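Local structure of beta-ketoacyl synthase (Pseudomonas aeruginosa, 4CW4) at residues A433-S441 with Q486-F494. The protein condenses acetyl-CoA, or another short-chain acyl-CoA, with malonyl-ACP to give the beta-ketoacyl-ACP primer that starts fatty acid synthesis. Numbering follows the deposited sequence. Where two conformers were deposited one is given.
Sequences ASFVHAHGS and QLISALGTF
His437 and Gln486 meet where strand 434-437, in the thiolase-fold core of the ketosynthase, is crossed by helix segment 486-494, the axes closer to antiparallel than parallel. One face of the His437 imidazole lies over the carbonyl oxygen of Gln486, with Gln486 O 3.5 Å from the ring plane and over its centre, and the Ala490 methyl lies beside CD2. This placement depends on an unusual chi1 of -108°, well away from a staggered value. In the ring plane, NE2 of His437 reaches a water at 2.8 Å, which also bonds Ser489 OG and donates to Thr493 OG1. The serine hydroxyl can join because it stands anti to the backbone N (chi1 177°), while Thr493 OG1 accepts from the water and is itself hydrogen-bonded to Ile498 O.

Farther along, Thr493 points back at the ring of Phe435. CZ of Phe435 comes 3.7 Å from Thr493 CG2, and Phe494 CE1 lies in the plane of the Phe435 ring, 3.9 Å from Phe435 CE1.

Toward the active site, the glutamine chain of Gln486 runs alongside His437, pointing the other way, its amide turned 81° from the imidazole. NE2 of Gln486 is hydrogen-bonded to Asn536 O and also lies 3.0 Å from Ala438 O. On the other branch of the amide, OE1 accepts from a second water, and that water sits in the ring plane of His439, 2.8 Å from His439 ND1. His439, a predicted active-site residue, has its side chain close to those of His477 and Cys286, with which it probably forms the Cys-His-His set seen in KAS I/II enzymes. Chemically, apolar packing of Phe435 on Thr493 and Phe494 sits beside one water-bridged site, and a second water links Gln486 to His439 at the active-site end; Gln486, its amide nitrogen held by Asn536, is consistent with a second-shell residue that helps orient the His439 imidazole through water.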
loop_
_atom_site.group_PDB
_atom_site.type_symbol
_atom_site.label_atom_id
_atom_site.label_comp_id
_atom_site.label_asym_id
_atom_site.label_seq_id
_atom_site.Cartn_x
_atom_site.Cartn_y
_atom_site.Cartn_z
ATOM N N ALA A 433 14.095 32.793 -5.820
ATOM C CA ALA A 433 12.795 32.756 -5.172
ATOM C C ALA A 433 12.285 31.333 -5.009
ATOM O O ALA A 433 11.081 31.093 -5.079
ATOM C CB ALA A 433 11.796 33.593 -5.943
ATOM N N SER A 434 13.200 30.396 -4.767
ATOM C CA SER A 434 12.794 29.028 -4.441
ATOM C C SER A 434 13.427 28.579 -3.131
ATOM O O SER A 434 14.455 29.112 -2.715
ATOM C CB SER A 434 13.110 28.040 -5.584
ATOM O OG SER A 434 14.467 27.668 -5.600
ATOM N N PHE A 435 12.790 27.608 -2.482
ATOM C CA PHE A 435 13.307 27.021 -1.252
ATOM C C PHE A 435 13.045 25.520 -1.255
ATOM O O PHE A 435 12.250 25.008 -2.055
ATOM C CB PHE A 435 12.753 27.726 0.002
ATOM C CG PHE A 435 11.269 27.525 0.270
ATOM C CD1 PHE A 435 10.296 28.089 -0.549
ATOM C CD2 PHE A 435 10.853 26.828 1.402
ATOM C CE1 PHE A 435 8.934 27.926 -0.259
ATOM C CE2 PHE A 435 9.505 26.658 1.683
ATOM C CZ PHE A 435 8.549 27.214 0.851
ATOM N N VAL A 436 13.743 24.826 -0.364
ATOM C CA VAL A 436 13.644 23.382 -0.261
ATOM C C VAL A 436 13.080 23.002 1.097
ATOM O O VAL A 436 13.566 23.429 2.146
ATOM C CB VAL A 436 15.028 22.709 -0.414
ATOM C CG1 VAL A 436 14.916 21.178 -0.258
ATOM C CG2 VAL A 436 15.685 23.074 -1.738
ATOM N N HIS A 437 12.021 22.210 1.071
ATOM C CA HIS A 437 11.566 21.479 2.243
ATOM C C HIS A 437 12.347 20.182 2.263
ATOM O O HIS A 437 11.998 19.202 1.587
ATOM C CB HIS A 437 10.052 21.248 2.207
ATOM C CG HIS A 437 9.325 22.095 3.197
ATOM N ND1 HIS A 437 9.237 21.745 4.522
ATOM C CD2 HIS A 437 8.729 23.312 3.080
ATOM C CE1 HIS A 437 8.610 22.702 5.183
ATOM N NE2 HIS A 437 8.286 23.661 4.328
ATOM N N ALA A 438 13.432 20.195 3.030
ATOM C CA ALA A 438 14.323 19.064 3.091
ATOM C C ALA A 438 13.654 17.909 3.786
ATOM O O ALA A 438 12.845 18.089 4.684
ATOM C CB ALA A 438 15.585 19.418 3.834
ATOM N N HIS A 439 14.040 16.721 3.369
ATOM C CA HIS A 439 13.614 15.507 4.033
ATOM C C HIS A 439 13.984 15.624 5.511
ATOM O O HIS A 439 13.149 15.411 6.376
ATOM C CB HIS A 439 14.273 14.295 3.398
ATOM C CG HIS A 439 13.886 13.009 4.042
ATOM N ND1 HIS A 439 12.582 12.559 4.066
ATOM C CD2 HIS A 439 14.623 12.080 4.698
ATOM C CE1 HIS A 439 12.536 11.395 4.694
ATOM N NE2 HIS A 439 13.756 11.093 5.105
ATOM N N GLY A 440 15.237 15.976 5.782
ATOM C CA GLY A 440 15.661 16.420 7.107
ATOM C C GLY A 440 15.169 15.534 8.231
ATOM O O GLY A 440 14.468 16.001 9.120
ATOM N N SER A 441 15.560 14.270 8.204
ATOM C CA SER A 441 14.997 13.275 9.111
ATOM C C SER A 441 15.704 13.210 10.457
ATOM O O SER A 441 15.239 12.503 11.339
ATOM C CB SER A 441 15.044 11.898 8.445
ATOM O OG SER A 441 16.341 11.653 7.951
ATOM N N GLN A 486 5.310 18.392 5.107
ATOM C CA GLN A 486 6.173 19.320 4.365
ATOM C C GLN A 486 5.375 20.251 3.453
ATOM O O GLN A 486 5.543 21.474 3.491
ATOM C CB GLN A 486 7.232 18.562 3.548
ATOM C CG GLN A 486 8.238 17.765 4.367
ATOM C CD GLN A 486 9.102 16.875 3.469
ATOM O OE1 GLN A 486 8.648 15.862 2.944
ATOM N NE2 GLN A 486 10.327 17.259 3.279
ATOM N N LEU A 487 4.533 19.674 2.603
ATOM C CA LEU A 487 3.745 20.455 1.651
ATOM C C LEU A 487 2.891 21.487 2.372
ATOM O O LEU A 487 2.859 22.646 1.995
ATOM C CB LEU A 487 2.865 19.531 0.786
ATOM C CG LEU A 487 1.915 20.281 -0.179
ATOM C CD1 LEU A 487 2.674 21.253 -1.031
ATOM C CD2 LEU A 487 1.104 19.318 -1.075
ATOM N N ILE A 488 2.234 21.087 3.440
ATOM C CA ILE A 488 1.323 22.011 4.084
ATOM C C ILE A 488 2.093 23.146 4.753
ATOM O O ILE A 488 1.668 24.304 4.688
ATOM C CB ILE A 488 0.367 21.260 5.010
ATOM C CG1 ILE A 488 -0.709 20.584 4.149
ATOM C CG2 ILE A 488 -0.264 22.201 6.028
ATOM C CD1 ILE A 488 -1.620 19.708 4.904
ATOM N N SER A 489 3.232 22.837 5.357
ATOM C CA SER A 489 4.076 23.897 5.892
ATOM C C SER A 489 4.508 24.867 4.791
ATOM O O SER A 489 4.490 26.088 4.988
ATOM C CB SER A 489 5.296 23.332 6.594
ATOM O OG SER A 489 6.111 24.402 7.019
ATOM N N ALA A 490 4.857 24.324 3.625
ATOM C CA ALA A 490 5.268 25.163 2.504
ATOM C C ALA A 490 4.198 26.200 2.174
ATOM O O ALA A 490 4.502 27.351 1.837
ATOM C CB ALA A 490 5.572 24.321 1.276
ATOM N N LEU A 491 2.938 25.801 2.267
ATOM C CA LEU A 491 1.853 26.696 1.911
ATOM C C LEU A 491 1.802 27.872 2.868
ATOM O O LEU A 491 1.406 28.969 2.497
ATOM C CB LEU A 491 0.522 25.954 1.933
ATOM C CG LEU A 491 0.425 24.726 1.011
ATOM C CD1 LEU A 491 -0.996 24.186 1.015
ATOM C CD2 LEU A 491 0.896 25.074 -0.416
ATOM N N GLY A 492 2.196 27.616 4.106
ATOM C CA GLY A 492 2.274 28.653 5.111
ATOM C C GLY A 492 3.359 29.666 4.801
ATOM O O GLY A 492 3.183 30.870 5.017
ATOM N N THR A 493 4.507 29.193 4.318
ATOM C CA THR A 493 5.552 30.124 3.865
ATOM C C THR A 493 5.031 31.039 2.752
ATOM O O THR A 493 5.304 32.237 2.756
ATOM C CB THR A 493 6.823 29.372 3.446
ATOM O OG1 THR A 493 7.396 28.781 4.612
ATOM C CG2 THR A 493 7.859 30.297 2.760
ATOM N N PHE A 494 4.299 30.486 1.793
ATOM C CA PHE A 494 3.703 31.321 0.760
ATOM C C PHE A 494 2.756 32.373 1.364
ATOM O O PHE A 494 2.755 33.530 0.942
ATOM C CB PHE A 494 2.929 30.469 -0.264
ATOM C CG PHE A 494 3.782 29.586 -1.129
ATOM C CD1 PHE A 494 5.049 29.958 -1.524
ATOM C CD2 PHE A 494 3.290 28.357 -1.540
ATOM C CE1 PHE A 494 5.819 29.123 -2.312
ATOM C CE2 PHE A 494 4.043 27.532 -2.322
ATOM C CZ PHE A 494 5.314 27.921 -2.715
HETATM O O HOH W 1 7.569 26.148 5.381
HETATM O O HOH W 2 9.894 13.438 3.849
#